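Local coordinates for glycosyl hydrolase family 2, TIM barrel domain protein (Parabacteroides merdae ATCC 43184, PDB 6DXU) that probably hydrolyses beta-glucuronides, as a gut bacterial beta-glucuronidase of glycoside hydrolase family 2, at residues 205-210 with 288-293; 270-275 with 305-310; 276-279 with 284-287; 373-378 with 383-388. All coordinates share one frame; numbering follows the deposited sequence.

Contact 1: residues 205-210 with 288-293; sequences EQIHLE and CELTVK
Leu290 and Ile207 point at each other and meet tip to tip. The whole approach on the Leu290 side is made by one methyl, CD1. It lies 3.8 Å from Ile207 CD1 and 3.9 Å from Ile207 CG2, so it touches both branches of the isoleucine. With CG1 anti to the carbonyl carbon (chi1 -61°) and CG2 anti to the backbone N, both branches are turned toward Leu290. The next pair is Leu209 and Cys288. Leu209 CD1 is 4.0 Å from Cys288 CB, and Leu209 CD2 is 4.0 Å from Cys288 SG. The leucine fork therefore rests along the CB-SG bond of the cysteine. No hydrogen bond joins the two segments. Their backbones stay well apart, with the CA atoms of Ile207 and Leu290 9.1 Å from each other. The four side chains that touch are all buried. Val241 of the neighbouring strand 237-244 packs on both Cys288 and Leu290. Ile207 also touches Thr226, and Leu209 touches Val224, both of strand 219-229. Strands 203-213 and 286-294 belong to separate antiparallel sheets. Side chains meeting between two such sheets form the apolar core of a beta-sandwich, here the immunoglobulin-like domain of glycoside hydrolase family 2.

Contact 2: residues 270-275 with 305-310; sequences MKIKNP and FGFRHT. With BCN (bicine), chain M.
Lys271 O takes two hydrogen bonds from one bicine molecule, from N1 at 3.2 Å and a weak one from O4. The neighbouring Lys271 N donates to bicine O22 at 3.3 Å in a nearly straight bond (167°). The bicine thus binds to the backbone of strand 263-273, an outermost strand of its sheet within the chain, in the family 2 beta-sandwich. Ile272 faces the other segment. Its CG1 still touches bicine C3 at 4.0 Å, while its CD1 reaches the edge of the Phe307 ring, near the ring plane, 3.6 Å from CE2. Ile272 CG1 is anti to the carbonyl carbon (chi1 -54°), and the extended chain carries CD1 onward to the ring. Phe307 comes from the loop 306-309, which follows strand 297-305. Its ring also stacks edge-to-face with Tyr286, and its CZ sits at the edge of the Phe305 ring. With an alanine in place of Phe307, Ile272 CD1 and Pro275 CB would probably lose their common partner, and a gap would open between the strand end and the loop. Leu213 of strand 203-213 packs on Pro275. The proline approaches the Phe307 ring obliquely, with Pro275 CB 3.6 Å from Phe307 CD2.

Contact 3: residues 276-279 with 284-287; sequences VLWD and QLYT
The connection between strands 263-273 and 286-294, which lie in different sheets of the family 2 beta-sandwich, folds back on itself here. Val276 N donates to Tyr286 OH at 2.9 Å, with an angle of 162°. The donor lies at the ring edge, in the plane of the tyrosine. A phenylalanine in place of Tyr286 would probably leave Val276 N without its acceptor and so hold the connection less firmly. The valine and glutamine side chains cross obliquely, with Val276 CG1 3.1 Å from Gln284 OE1. A second link runs through a water. It donates to Val276 O at 2.8 Å and to Gln284 O at 3.0 Å, tying the two backbones together. Gln284 O is also met by the edge of the Trp278 indole, 3.4 Å from CD1 and in the ring plane. With Trp278 CG anti to the backbone N (chi1 -174°) and chi2 at 95°, the CD1 edge is turned to this carbonyl. Leu285 runs beside the indole in the same direction, with its CD2 3.6 Å from Trp278 CD1. The indole NE1 bonds to Asp379 O, beyond the sandwich. The arrangement is a sheet-to-sheet connection of a beta-sandwich, with a tryptophan set against the neighbouring TIM barrel domain.

Contact 4: residues 373-378 with 383-388; sequences IILDLC and ILVWEE
Segment 373-378 of helix 372-381 and strand 384-388 run roughly antiparallel, at 149°, with their axes 9.3 Å apart at closest approach. They are the helix and second strand of a beta-alpha-beta unit of the TIM barrel, whose first strand is 362-364. Ile383 N closes the turn between them by donating to Cys378 O at 3.1 Å. Cys378 also packs on the strand through its side chain. Its SG lies 3.7 Å from Val385 CG2, and its CB sits 3.3 Å from Ile383 O. That carbonyl oxygen is buried and has no polar partner in the model. Trp386 and Glu388 alternate with Val385 and Glu387 along the strand, and Trp386 NE1 donates to Glu388 OE1. Further along, Leu375 and Glu387 come from opposite directions. Leu375 CD1 is 3.6 Å from Glu387 OE2, and Leu375 CD2 is 3.8 Å from Glu387 OE1. The glutamate reaches the helix because CG is anti to the backbone N (chi1 -165°) and the chain beyond is extended. Its two oxygens are held separately, OE1 by His416 ND1 and OE2 by Gln370 N.

Contacts 1, 2 and 3 lie in the beta-sandwich, contact 4 in the TIM barrel. Contact 1 joins contact 2 through Leu209 CD1 and Phe305 CD1, 3.8 Å apart. Along the chain, contact 3 is nested inside the loop closed by contact 2; their centres are about 8 Å apart. A probable hydrogen bond links Phe307 O and Trp278 N at 2.7 Å. Trp278 then crosses the domain boundary, with its CZ3 3.6 Å from Leu384 CD2 of contact 4. Between nearest atoms, the bicine at contact 2 is about 8 Å from the Tyr286 side chain and about 12 Å from that of Cys288. A second bicine pocket, including Arg523 and Asp562, uses no residue of these contacts.

Contact 1: residues 205-210 with 288-293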
loop_
_atom_site.group_PDB
_atom_site.type_symbol
_atom_site.label_atom_id
_atom_site.label_comp_id
_atom_site.label_asym_id
_atom_site.label_seq_id
_atom_site.Cartn_x
_atom_site.Cartn_y
_atom_site.Cartn_z
ATOM N N GLU D 205 -16.135 7.554 28.369
ATOM C CA GLU D 205 -16.221 7.199 26.959
ATOM C C GLU D 205 -17.502 6.440 26.640
ATOM O O GLU D 205 -18.101 6.645 25.578
ATOM C CB GLU D 205 -15.000 6.358 26.565
ATOM C CG GLU D 205 -14.997 5.906 25.119
ATOM C CD GLU D 205 -13.678 5.273 24.704
ATOM O OE1 GLU D 205 -12.903 4.857 25.592
ATOM O OE2 GLU D 205 -13.430 5.171 23.483
ATOM N N GLN D 206 -17.926 5.555 27.540
ATOM C CA GLN D 206 -19.152 4.781 27.390
ATOM C C GLN D 206 -19.803 4.666 28.760
ATOM O O GLN D 206 -19.104 4.500 29.764
ATOM C CB GLN D 206 -18.879 3.342 26.896
ATOM C CG GLN D 206 -18.144 3.137 25.569
ATOM C CD GLN D 206 -19.012 3.384 24.365
ATOM O OE1 GLN D 206 -20.240 3.485 24.483
ATOM N NE2 GLN D 206 -18.392 3.448 23.183
ATOM N N ILE D 207 -21.130 4.753 28.805
ATOM C CA ILE D 207 -21.907 4.433 30.005
ATOM C C ILE D 207 -22.963 3.422 29.599
ATOM O O ILE D 207 -23.845 3.738 28.791
ATOM C CB ILE D 207 -22.573 5.672 30.628
ATOM C CG1 ILE D 207 -21.511 6.689 31.048
ATOM C CG2 ILE D 207 -23.434 5.255 31.847
ATOM C CD1 ILE D 207 -22.077 8.045 31.396
ATOM N N HIS D 208 -22.892 2.220 30.155
ATOM C CA HIS D 208 -23.862 1.172 29.847
ATOM C C HIS D 208 -24.656 0.825 31.095
ATOM O O HIS D 208 -24.078 0.458 32.120
ATOM C CB HIS D 208 -23.174 -0.063 29.271
ATOM C CG HIS D 208 -22.882 0.063 27.810
ATOM N ND1 HIS D 208 -21.704 -0.366 27.238
ATOM C CD2 HIS D 208 -23.618 0.593 26.805
ATOM C CE1 HIS D 208 -21.730 -0.111 25.940
ATOM N NE2 HIS D 208 -22.884 0.466 25.651
ATOM N N LEU D 209 -25.974 0.953 31.005
ATOM C CA LEU D 209 -26.885 0.668 32.108
ATOM C C LEU D 209 -27.605 -0.632 31.777
ATOM O O LEU D 209 -28.485 -0.652 30.918
ATOM C CB LEU D 209 -27.877 1.809 32.299
ATOM C CG LEU D 209 -27.229 3.187 32.422
ATOM C CD1 LEU D 209 -28.286 4.264 32.565
ATOM C CD2 LEU D 209 -26.264 3.216 33.596
ATOM N N GLU D 210 -27.211 -1.723 32.429
ATOM C CA GLU D 210 -27.855 -3.016 32.222
ATOM C C GLU D 210 -28.982 -3.145 33.227
ATOM O O GLU D 210 -28.725 -3.244 34.425
ATOM C CB GLU D 210 -26.894 -4.182 32.399
ATOM C CG GLU D 210 -26.012 -4.520 31.248
ATOM C CD GLU D 210 -25.179 -5.748 31.572
ATOM O OE1 GLU D 210 -24.197 -5.599 32.315
ATOM O OE2 GLU D 210 -25.529 -6.862 31.123
ATOM N N CYS D 288 -29.596 7.921 35.812
ATOM C CA CYS D 288 -28.344 7.602 36.473
ATOM C C CYS D 288 -27.408 8.788 36.271
ATOM O O CYS D 288 -27.160 9.202 35.132
ATOM C CB CYS D 288 -27.756 6.299 35.927
ATOM S SG CYS D 288 -26.166 5.819 36.684
ATOM N N GLU D 289 -26.921 9.350 37.371
ATOM C CA GLU D 289 -26.056 10.523 37.350
ATOM C C GLU D 289 -24.671 10.099 37.822
ATOM O O GLU D 289 -24.528 9.584 38.931
ATOM C CB GLU D 289 -26.637 11.623 38.240
ATOM C CG GLU D 289 -25.779 12.862 38.410
ATOM C CD GLU D 289 -26.415 13.862 39.370
ATOM O OE1 GLU D 289 -26.543 13.537 40.575
ATOM O OE2 GLU D 289 -26.793 14.961 38.914
ATOM N N LEU D 290 -23.653 10.305 36.979
ATOM C CA LEU D 290 -22.289 9.883 37.282
ATOM C C LEU D 290 -21.404 11.113 37.397
ATOM O O LEU D 290 -21.451 11.997 36.533
ATOM C CB LEU D 290 -21.732 8.951 36.198
ATOM C CG LEU D 290 -22.486 7.656 35.917
ATOM C CD1 LEU D 290 -21.688 6.743 34.982
ATOM C CD2 LEU D 290 -22.786 6.951 37.208
ATOM N N THR D 291 -20.583 11.155 38.447
ATOM C CA THR D 291 -19.654 12.255 38.681
ATOM C C THR D 291 -18.248 11.700 38.836
ATOM O O THR D 291 -18.044 10.726 39.561
ATOM C CB THR D 291 -20.044 13.044 39.933
ATOM O OG1 THR D 291 -21.335 13.625 39.731
ATOM C CG2 THR D 291 -19.039 14.144 40.219
ATOM N N VAL D 292 -17.282 12.292 38.145
ATOM C CA VAL D 292 -15.892 11.897 38.322
ATOM C C VAL D 292 -15.115 13.123 38.791
ATOM O O VAL D 292 -15.062 14.147 38.095
ATOM C CB VAL D 292 -15.301 11.261 37.050
ATOM C CG1 VAL D 292 -15.612 12.084 35.834
ATOM C CG2 VAL D 292 -13.801 11.030 37.224
ATOM N N LYS D 293 -14.509 13.009 39.969
ATOM C CA LYS D 293 -13.828 14.109 40.641
ATOM C C LYS D 293 -12.351 13.790 40.834
ATOM O O LYS D 293 -11.990 12.678 41.222
ATOM C CB LYS D 293 -14.436 14.387 42.026
ATOM C CG LYS D 293 -15.787 15.081 42.031
ATOM C CD LYS D 293 -16.216 15.443 43.464
#

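Contact 2: residues 270-275 with 305-310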
loop_
_atom_site.group_PDB
_atom_site.type_symbol
_atom_site.label_atom_id
_atom_site.label_comp_id
_atom_site.label_asym_id
_atom_site.label_seq_id
_atom_site.Cartn_x
_atom_site.Cartn_y
_atom_site.Cartn_z
ATOM N N MET D 270 -27.157 -2.752 41.753
ATOM C CA MET D 270 -28.162 -2.408 42.742
ATOM C C MET D 270 -29.486 -3.058 42.387
ATOM O O MET D 270 -29.771 -3.362 41.223
ATOM C CB MET D 270 -28.364 -0.911 42.862
ATOM C CG MET D 270 -29.102 -0.339 41.711
ATOM S SD MET D 270 -28.957 1.413 41.810
ATOM C CE MET D 270 -30.667 1.892 42.040
ATOM N N LYS D 271 -30.275 -3.284 43.423
ATOM C CA LYS D 271 -31.599 -3.870 43.320
ATOM C C LYS D 271 -32.641 -2.859 43.772
ATOM O O LYS D 271 -32.531 -2.302 44.867
ATOM C CB LYS D 271 -31.666 -5.129 44.169
ATOM C CG LYS D 271 -32.925 -5.870 43.995
ATOM N N ILE D 272 -33.637 -2.609 42.927
ATOM C CA ILE D 272 -34.738 -1.709 43.251
ATOM C C ILE D 272 -35.984 -2.554 43.453
ATOM O O ILE D 272 -36.426 -3.248 42.529
ATOM C CB ILE D 272 -34.974 -0.666 42.150
ATOM C CG1 ILE D 272 -33.684 0.096 41.846
ATOM C CG2 ILE D 272 -36.097 0.292 42.560
ATOM C CD1 ILE D 272 -33.857 1.178 40.801
ATOM N N LYS D 273 -36.541 -2.516 44.660
ATOM C CA LYS D 273 -37.806 -3.187 44.917
ATOM C C LYS D 273 -38.945 -2.301 44.420
ATOM O O LYS D 273 -38.895 -1.073 44.551
ATOM C CB LYS D 273 -37.973 -3.492 46.410
ATOM N N ASN D 274 -39.967 -2.928 43.842
ATOM C CA ASN D 274 -41.120 -2.228 43.281
ATOM C C ASN D 274 -40.713 -1.113 42.332
ATOM O O ASN D 274 -41.179 0.042 42.482
ATOM C CB ASN D 274 -42.006 -1.673 44.389
ATOM C CG ASN D 274 -42.379 -2.703 45.421
ATOM O OD1 ASN D 274 -42.866 -3.781 45.081
ATOM N ND2 ASN D 274 -42.156 -2.378 46.701
ATOM N N PRO D 275 -39.902 -1.381 41.318
ATOM C CA PRO D 275 -39.506 -0.301 40.410
ATOM C C PRO D 275 -40.711 0.197 39.629
ATOM O O PRO D 275 -41.665 -0.540 39.374
ATOM C CB PRO D 275 -38.471 -0.963 39.492
ATOM C CG PRO D 275 -38.885 -2.397 39.459
ATOM C CD PRO D 275 -39.429 -2.696 40.855
ATOM N N PHE D 305 -32.721 5.511 31.782
ATOM C CA PHE D 305 -33.040 4.128 31.464
ATOM C C PHE D 305 -34.429 3.830 32.005
ATOM O O PHE D 305 -34.998 4.616 32.764
ATOM C CB PHE D 305 -31.988 3.168 32.040
ATOM C CG PHE D 305 -32.091 2.975 33.537
ATOM C CD1 PHE D 305 -31.540 3.910 34.407
ATOM C CD2 PHE D 305 -32.731 1.864 34.069
ATOM C CE1 PHE D 305 -31.619 3.740 35.786
ATOM C CE2 PHE D 305 -32.825 1.694 35.455
ATOM C CZ PHE D 305 -32.260 2.630 36.302
ATOM N N GLY D 306 -34.967 2.685 31.615
ATOM C CA GLY D 306 -36.275 2.277 32.096
ATOM C C GLY D 306 -36.315 0.788 32.361
ATOM O O GLY D 306 -35.571 0.011 31.762
ATOM N N PHE D 307 -37.206 0.398 33.282
ATOM C CA PHE D 307 -37.473 -0.999 33.603
ATOM C C PHE D 307 -38.710 -1.449 32.833
ATOM O O PHE D 307 -39.783 -0.856 32.988
ATOM C CB PHE D 307 -37.717 -1.183 35.111
ATOM C CG PHE D 307 -36.472 -1.069 35.967
ATOM C CD1 PHE D 307 -35.512 -2.081 35.966
ATOM C CD2 PHE D 307 -36.279 0.038 36.782
ATOM C CE1 PHE D 307 -34.375 -1.993 36.758
ATOM C CE2 PHE D 307 -35.153 0.138 37.584
ATOM C CZ PHE D 307 -34.193 -0.877 37.565
ATOM N N ARG D 308 -38.582 -2.516 32.047
ATOM C CA ARG D 308 -39.759 -3.103 31.419
ATOM C C ARG D 308 -39.429 -4.516 30.960
ATOM O O ARG D 308 -38.280 -4.830 30.637
ATOM C CB ARG D 308 -40.272 -2.252 30.247
ATOM C CG ARG D 308 -39.609 -2.524 28.888
ATOM C CD ARG D 308 -38.176 -1.989 28.845
ATOM N NE ARG D 308 -37.570 -2.200 27.533
ATOM C CZ ARG D 308 -37.007 -3.339 27.145
ATOM N NH1 ARG D 308 -36.951 -4.382 27.976
ATOM N NH2 ARG D 308 -36.489 -3.435 25.927
ATOM N N HIS D 309 -40.449 -5.368 30.970
ATOM C CA HIS D 309 -40.346 -6.760 30.550
ATOM C C HIS D 309 -41.052 -6.929 29.214
ATOM O O HIS D 309 -42.193 -6.484 29.056
ATOM C CB HIS D 309 -40.981 -7.691 31.595
ATOM C CG HIS D 309 -40.813 -9.144 31.286
ATOM N ND1 HIS D 309 -41.713 -9.848 30.515
ATOM C CD2 HIS D 309 -39.853 -10.030 31.645
ATOM C CE1 HIS D 309 -41.307 -11.100 30.400
ATOM N NE2 HIS D 309 -40.180 -11.236 31.074
ATOM N N THR D 310 -40.385 -7.573 28.260
ATOM C CA THR D 310 -40.959 -7.827 26.946
ATOM C C THR D 310 -40.910 -9.318 26.650
ATOM O O THR D 310 -39.979 -10.018 27.067
ATOM C CB THR D 310 -40.206 -7.044 25.841
ATOM O OG1 THR D 310 -38.847 -7.477 25.792
ATOM C CG2 THR D 310 -40.239 -5.562 26.128
HETATM N N1 BCN M . -31.205 0.165 46.482
HETATM C C1 BCN M . -30.221 -0.656 45.801
HETATM C C2 BCN M . -29.422 -1.593 46.708
HETATM O O21 BCN M . -29.458 -1.466 47.958
HETATM O O22 BCN M . -28.720 -2.504 46.179
HETATM C C3 BCN M . -32.102 0.695 45.453
HETATM C C4 BCN M . -33.400 1.249 46.054
HETATM O O4 BCN M . -34.251 0.192 46.412
HETATM C C5 BCN M . -30.493 1.302 47.048
HETATM C C6 BCN M . -30.877 1.541 48.506
HETATM O O6 BCN M . -30.410 2.814 48.868
#

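Contact 3: residues 276-279 with 284-287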
loop_
_atom_site.group_PDB
_atom_site.type_symbol
_atom_site.label_atom_id
_atom_site.label_comp_id
_atom_site.label_asym_id
_atom_site.label_seq_id
_atom_site.Cartn_x
_atom_site.Cartn_y
_atom_site.Cartn_z
ATOM N N VAL D 276 -40.683 1.485 39.291
ATOM C CA VAL D 276 -41.682 2.037 38.387
ATOM C C VAL D 276 -41.393 1.578 36.964
ATOM O O VAL D 276 -40.273 1.736 36.456
ATOM C CB VAL D 276 -41.703 3.567 38.489
ATOM C CG1 VAL D 276 -42.735 4.124 37.544
ATOM C CG2 VAL D 276 -41.993 3.988 39.931
ATOM N N LEU D 277 -42.395 0.999 36.312
ATOM C CA LEU D 277 -42.178 0.374 35.019
ATOM C C LEU D 277 -42.374 1.374 33.886
ATOM O O LEU D 277 -43.223 2.265 33.961
ATOM C CB LEU D 277 -43.110 -0.821 34.824
ATOM C CG LEU D 277 -43.017 -1.942 35.867
ATOM C CD1 LEU D 277 -43.765 -3.185 35.391
ATOM C CD2 LEU D 277 -41.557 -2.284 36.148
ATOM N N TRP D 278 -41.573 1.217 32.843
ATOM C CA TRP D 278 -41.758 1.952 31.599
ATOM C C TRP D 278 -42.834 1.257 30.773
ATOM O O TRP D 278 -42.824 0.033 30.630
ATOM C CB TRP D 278 -40.435 2.008 30.818
ATOM C CG TRP D 278 -40.449 2.863 29.574
ATOM C CD1 TRP D 278 -40.054 4.172 29.467
ATOM C CD2 TRP D 278 -40.878 2.467 28.263
ATOM N NE1 TRP D 278 -40.202 4.607 28.163
ATOM C CE2 TRP D 278 -40.713 3.584 27.411
ATOM C CE3 TRP D 278 -41.385 1.277 27.727
ATOM C CZ2 TRP D 278 -41.037 3.545 26.050
ATOM C CZ3 TRP D 278 -41.705 1.239 26.378
ATOM C CH2 TRP D 278 -41.526 2.364 25.553
ATOM N N ASP D 279 -43.758 2.040 30.231
ATOM C CA ASP D 279 -44.888 1.532 29.470
ATOM C C ASP D 279 -45.180 2.487 28.320
ATOM O O ASP D 279 -44.776 3.649 28.353
ATOM C CB ASP D 279 -46.107 1.359 30.394
ATOM C CG ASP D 279 -47.376 1.076 29.639
ATOM O OD1 ASP D 279 -48.172 2.031 29.498
ATOM O OD2 ASP D 279 -47.570 -0.067 29.167
ATOM N N GLN D 284 -42.060 6.081 31.821
ATOM C CA GLN D 284 -41.410 6.650 32.992
ATOM C C GLN D 284 -39.979 6.144 33.018
ATOM O O GLN D 284 -39.742 4.954 32.807
ATOM C CB GLN D 284 -42.167 6.290 34.283
ATOM C CG GLN D 284 -43.554 6.934 34.336
ATOM C CD GLN D 284 -44.262 6.760 35.671
ATOM O OE1 GLN D 284 -44.868 5.724 35.939
ATOM N NE2 GLN D 284 -44.203 7.788 36.506
ATOM N N LEU D 285 -39.036 7.048 33.270
ATOM C CA LEU D 285 -37.617 6.750 33.189
ATOM C C LEU D 285 -36.929 7.047 34.514
ATOM O O LEU D 285 -37.268 8.004 35.212
ATOM C CB LEU D 285 -36.956 7.588 32.079
ATOM C CG LEU D 285 -37.627 7.435 30.714
ATOM C CD1 LEU D 285 -37.322 8.620 29.805
ATOM C CD2 LEU D 285 -37.089 6.163 30.128
ATOM N N TYR D 286 -35.929 6.243 34.821
ATOM C CA TYR D 286 -34.980 6.541 35.878
ATOM C C TYR D 286 -33.793 7.298 35.291
ATOM O O TYR D 286 -33.524 7.245 34.089
ATOM C CB TYR D 286 -34.487 5.258 36.540
ATOM C CG TYR D 286 -35.483 4.606 37.477
ATOM C CD1 TYR D 286 -35.336 4.714 38.851
ATOM C CD2 TYR D 286 -36.576 3.906 36.985
ATOM C CE1 TYR D 286 -36.245 4.128 39.720
ATOM C CE2 TYR D 286 -37.495 3.315 37.839
ATOM C CZ TYR D 286 -37.318 3.428 39.210
ATOM O OH TYR D 286 -38.216 2.850 40.077
ATOM N N THR D 287 -33.057 7.982 36.159
ATOM C CA THR D 287 -31.884 8.721 35.717
ATOM C C THR D 287 -30.671 8.262 36.508
ATOM O O THR D 287 -30.703 8.240 37.738
ATOM C CB THR D 287 -32.067 10.225 35.900
ATOM O OG1 THR D 287 -33.245 10.651 35.203
ATOM C CG2 THR D 287 -30.858 10.956 35.321
HETATM O O HOH W 1 -38.697 2.676 34.404
#

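Contact 4: residues 373-378 with 383-388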
loop_
_atom_site.group_PDB
_atom_site.type_symbol
_atom_site.label_atom_id
_atom_site.label_comp_id
_atom_site.label_asym_id
_atom_site.label_seq_id
_atom_site.Cartn_x
_atom_site.Cartn_y
_atom_site.Cartn_z
ATOM N N ILE D 373 -31.710 11.827 19.082
ATOM C CA ILE D 373 -32.873 12.636 19.450
ATOM C C ILE D 373 -34.158 11.837 19.256
ATOM O O ILE D 373 -35.075 11.885 20.092
ATOM C CB ILE D 373 -32.889 13.945 18.635
ATOM C CG1 ILE D 373 -31.690 14.822 19.015
ATOM C CG2 ILE D 373 -34.213 14.710 18.836
ATOM C CD1 ILE D 373 -31.429 15.945 18.009
ATOM N N ILE D 374 -34.238 11.082 18.157
ATOM C CA ILE D 374 -35.405 10.244 17.896
ATOM C C ILE D 374 -35.543 9.177 18.977
ATOM O O ILE D 374 -36.634 8.948 19.514
ATOM C CB ILE D 374 -35.311 9.606 16.501
ATOM C CG1 ILE D 374 -35.287 10.674 15.399
ATOM C CG2 ILE D 374 -36.477 8.618 16.281
ATOM C CD1 ILE D 374 -36.572 11.532 15.335
ATOM N N LEU D 375 -34.439 8.512 19.323
ATOM C CA LEU D 375 -34.527 7.465 20.339
ATOM C C LEU D 375 -34.948 8.036 21.682
ATOM O O LEU D 375 -35.748 7.424 22.399
ATOM C CB LEU D 375 -33.194 6.724 20.466
ATOM C CG LEU D 375 -33.336 5.869 19.218
ATOM C CD1 LEU D 375 -32.447 6.335 18.092
ATOM C CD2 LEU D 375 -33.288 4.381 19.506
ATOM N N ASP D 376 -34.391 9.189 22.057
ATOM C CA ASP D 376 -34.812 9.828 23.295
ATOM C C ASP D 376 -36.302 10.146 23.263
ATOM O O ASP D 376 -36.994 10.030 24.284
ATOM C CB ASP D 376 -34.003 11.102 23.548
ATOM C CG ASP D 376 -32.602 10.842 24.087
ATOM O OD1 ASP D 376 -32.309 9.749 24.620
ATOM O OD2 ASP D 376 -31.790 11.786 24.012
ATOM N N LEU D 377 -36.812 10.578 22.107
ATOM C CA LEU D 377 -38.232 10.886 22.005
ATOM C C LEU D 377 -39.079 9.625 22.132
ATOM O O LEU D 377 -40.165 9.665 22.720
ATOM C CB LEU D 377 -38.530 11.613 20.691
ATOM C CG LEU D 377 -38.132 13.086 20.706
ATOM C CD1 LEU D 377 -38.039 13.647 19.289
ATOM C CD2 LEU D 377 -39.161 13.861 21.535
ATOM N N CYS D 378 -38.603 8.497 21.598
ATOM C CA CYS D 378 -39.341 7.245 21.771
ATOM C C CYS D 378 -39.390 6.826 23.236
ATOM O O CYS D 378 -40.423 6.330 23.715
ATOM C CB CYS D 378 -38.733 6.136 20.914
ATOM S SG CYS D 378 -38.961 6.391 19.111
ATOM N N ILE D 383 -42.874 4.812 22.719
ATOM C CA ILE D 383 -42.931 4.176 21.406
ATOM C C ILE D 383 -41.839 3.115 21.368
ATOM O O ILE D 383 -40.653 3.451 21.441
ATOM C CB ILE D 383 -42.741 5.185 20.263
ATOM C CG1 ILE D 383 -43.818 6.272 20.330
ATOM C CG2 ILE D 383 -42.737 4.464 18.898
ATOM C CD1 ILE D 383 -43.600 7.402 19.302
ATOM N N LEU D 384 -42.232 1.842 21.281
ATOM C CA LEU D 384 -41.265 0.757 21.159
ATOM C C LEU D 384 -40.555 0.831 19.802
ATOM O O LEU D 384 -41.087 1.373 18.829
ATOM C CB LEU D 384 -41.955 -0.595 21.325
ATOM C CG LEU D 384 -42.548 -0.826 22.722
ATOM C CD1 LEU D 384 -43.625 -1.909 22.697
ATOM C CD2 LEU D 384 -41.440 -1.172 23.701
ATOM N N VAL D 385 -39.346 0.264 19.732
ATOM C CA VAL D 385 -38.455 0.510 18.600
ATOM C C VAL D 385 -37.849 -0.781 18.052
ATOM O O VAL D 385 -37.319 -1.608 18.807
ATOM C CB VAL D 385 -37.331 1.492 18.990
ATOM C CG1 VAL D 385 -36.202 1.498 17.952
ATOM C CG2 VAL D 385 -37.901 2.889 19.154
ATOM N N TRP D 386 -37.901 -0.910 16.724
ATOM C CA TRP D 386 -37.065 -1.792 15.917
ATOM C C TRP D 386 -36.093 -0.899 15.153
ATOM O O TRP D 386 -36.518 0.030 14.447
ATOM C CB TRP D 386 -37.960 -2.617 14.987
ATOM C CG TRP D 386 -37.391 -3.378 13.788
ATOM C CD1 TRP D 386 -36.264 -3.095 13.038
ATOM C CD2 TRP D 386 -37.994 -4.528 13.168
ATOM N NE1 TRP D 386 -36.132 -4.011 12.016
ATOM C CE2 TRP D 386 -37.177 -4.895 12.070
ATOM C CE3 TRP D 386 -39.135 -5.282 13.439
ATOM C CZ2 TRP D 386 -37.477 -5.980 11.252
ATOM C CZ3 TRP D 386 -39.421 -6.366 12.630
ATOM C CH2 TRP D 386 -38.607 -6.699 11.548
ATOM N N GLU D 387 -34.794 -1.130 15.352
ATOM C CA GLU D 387 -33.765 -0.344 14.686
ATOM C C GLU D 387 -32.788 -1.294 14.009
ATOM O O GLU D 387 -32.297 -2.241 14.644
ATOM C CB GLU D 387 -33.053 0.581 15.689
ATOM C CG GLU D 387 -32.223 1.699 15.016
ATOM C CD GLU D 387 -31.600 2.646 16.025
ATOM O OE1 GLU D 387 -31.205 2.203 17.138
ATOM O OE2 GLU D 387 -31.511 3.843 15.709
ATOM N N GLU D 388 -32.478 -1.035 12.729
ATOM C CA GLU D 388 -31.717 -1.993 11.929
ATOM C C GLU D 388 -30.517 -1.339 11.257
ATOM O O GLU D 388 -30.415 -0.113 11.188
ATOM C CB GLU D 388 -32.598 -2.655 10.853
ATOM C CG GLU D 388 -33.052 -1.747 9.715
ATOM C CD GLU D 388 -34.158 -2.407 8.871
ATOM O OE1 GLU D 388 -35.010 -3.111 9.454
ATOM O OE2 GLU D 388 -34.140 -2.269 7.627
#